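Local coordinates for protein ferredoxin component of dioxygenase (Sphingobium yanoikuyae, PDB 2I7F) that carries a Rieske-type [2Fe-2S] cluster and, as the ferredoxin component of a biphenyl dioxygenase system, probably passes electrons to the terminal oxygenase, at residues P65-S70 and A80-I85. Numbering follows the deposited sequence.
With FES (Fe2/s2 (inorganic) cluster), chain D.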
# COMPACT_ATOMS: atom_id res chain seq x y z
N PRO A 65 -10.13 1.33 -7.37
CA PRO A 65 -10.88 0.87 -8.53
C PRO A 65 -12.36 1.32 -8.61
O PRO A 65 -12.98 1.18 -9.67
CB PRO A 65 -10.75 -0.66 -8.45
CG PRO A 65 -10.39 -0.98 -7.12
CD PRO A 65 -9.62 0.20 -6.57
N PHE A 66 -12.92 1.80 -7.51
CA PHE A 66 -14.28 2.38 -7.48
C PHE A 66 -14.22 3.89 -7.22
O PHE A 66 -13.29 4.40 -6.59
CB PHE A 66 -15.10 1.79 -6.33
CG PHE A 66 -15.69 0.42 -6.58
CD1 PHE A 66 -16.31 0.10 -7.78
CD2 PHE A 66 -15.72 -0.51 -5.57
CE1 PHE A 66 -16.91 -1.13 -7.96
CE2 PHE A 66 -16.31 -1.75 -5.75
CZ PHE A 66 -16.92 -2.06 -6.94
N HIS A 67 -15.21 4.58 -7.78
CA HIS A 67 -15.73 5.91 -7.33
C HIS A 67 -14.80 7.12 -7.60
O HIS A 67 -15.20 8.27 -7.38
CB HIS A 67 -16.16 5.94 -5.86
CG HIS A 67 -17.00 4.78 -5.41
ND1 HIS A 67 -16.68 4.03 -4.30
CD2 HIS A 67 -18.17 4.28 -5.87
CE1 HIS A 67 -17.59 3.09 -4.12
NE2 HIS A 67 -18.51 3.22 -5.06
N GLY A 68 -13.58 6.84 -8.06
CA GLY A 68 -12.60 7.88 -8.27
C GLY A 68 -11.84 8.28 -7.02
O GLY A 68 -11.10 9.27 -7.04
N GLY A 69 -11.98 7.51 -5.95
CA GLY A 69 -11.34 7.82 -4.70
C GLY A 69 -9.85 7.64 -4.84
O GLY A 69 -9.40 6.92 -5.68
N SER A 70 -9.08 8.33 -4.00
CA SER A 70 -7.63 8.19 -4.01
C SER A 70 -7.03 8.51 -2.65
O SER A 70 -7.65 9.22 -1.82
CB SER A 70 -7.01 9.10 -5.08
OG SER A 70 -6.91 10.44 -4.63
N ALA A 80 -8.69 12.22 -3.15
CA ALA A 80 -9.87 12.41 -3.98
C ALA A 80 -11.10 11.82 -3.30
O ALA A 80 -11.09 10.70 -2.83
CB ALA A 80 -9.69 11.80 -5.35
N PHE A 81 -12.14 12.63 -3.23
CA PHE A 81 -13.47 12.18 -2.80
C PHE A 81 -13.88 10.97 -3.65
O PHE A 81 -13.65 10.96 -4.85
CB PHE A 81 -14.46 13.37 -2.98
CG PHE A 81 -15.87 13.06 -2.55
CD1 PHE A 81 -16.27 13.24 -1.22
CD2 PHE A 81 -16.79 12.57 -3.47
CE1 PHE A 81 -17.55 12.92 -0.81
CE2 PHE A 81 -18.09 12.27 -3.07
CZ PHE A 81 -18.47 12.45 -1.74
N PRO A 82 -14.56 9.97 -3.07
CA PRO A 82 -15.17 9.89 -1.74
C PRO A 82 -14.31 9.41 -0.59
O PRO A 82 -14.83 9.24 0.52
CB PRO A 82 -16.34 8.94 -1.97
CG PRO A 82 -15.93 8.08 -3.08
CD PRO A 82 -14.93 8.80 -3.89
N CYS A 83 -13.02 9.18 -0.82
CA CYS A 83 -12.12 8.83 0.28
C CYS A 83 -11.96 10.00 1.24
O CYS A 83 -11.65 11.12 0.82
CB CYS A 83 -10.75 8.42 -0.25
SG CYS A 83 -10.87 6.93 -1.17
N GLN A 84 -12.21 9.72 2.52
CA GLN A 84 -12.10 10.71 3.59
C GLN A 84 -11.31 10.23 4.80
O GLN A 84 -10.71 11.05 5.51
CB GLN A 84 -13.48 11.13 4.08
CG GLN A 84 -14.29 11.92 3.06
CD GLN A 84 -15.70 12.21 3.54
OE1 GLN A 84 -16.37 11.34 4.11
NE2 GLN A 84 -16.16 13.43 3.33
N ILE A 85 -11.37 8.93 5.09
CA ILE A 85 -10.67 8.32 6.24
C ILE A 85 -9.28 7.92 5.75
O ILE A 85 -9.17 7.14 4.80
CB ILE A 85 -11.41 7.05 6.75
CG1 ILE A 85 -12.83 7.37 7.26
CG2 ILE A 85 -10.61 6.35 7.84
CD1 ILE A 85 -13.74 6.12 7.38
FE1 FES D . -15.17 3.92 -2.80
FE2 FES D . -12.57 3.01 -2.68
S1 FES D . -13.33 5.05 -3.12
S2 FES D . -14.48 1.87 -2.35
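His67 and Pro82 meet beside the iron-sulfur cluster, their side chains crossing at about a right angle. His67 CB packs 3.5 Å from Pro82 CG, with Pro82 CD a little farther off. The next atom, His67 CG, 4.2 Å from Pro82 CG, lies beside the backbone N and anti to the carbonyl carbon (chi1 -46°), and from there the ring turns away from Pro82 to the metal. Its ND1 binds iron FE1 at 2.1 Å, a site that His47 ND1 shares, while Phe66 CB sits against one face of the ring, offset toward the rim. His67 CE1 lies 3.8 Å from sulfide S2, and NE2, the far nitrogen, 4.1 Å from FE1. Pro82, which follows a cis peptide bond, also reaches the cluster, with CG near sulfide S1. This is the cluster-binding end of a Rieske domain: 65-70 belongs to the loop that supplies Cys64 and His67, Cys45 and His47 come from another loop, and 80-85 contributes the proline loop that closes over the cluster. Gly69 has no room for a side chain, since a CB there would run into both Cys83 SG and S1; its CA instead makes a CH...O contact with Ala80 O. Cys83 is not an iron ligand; its SG stands close to S1. Farther from the metal, the Ser70 hydroxyl lies between the backbone N and the carbonyl carbon (chi1 80°), where OG accepts a hydrogen bond from Ala80 N at 2.9 Å. An alanine at Ser70 would probably leave the Ala80 amide without this acceptor and the start of the proline loop less firmly tied. Ser70 N donates in return to Ala80 O, a weak bond of 3.3 Å, and Ala80 CB rests 3.4 Å from Gly68 O.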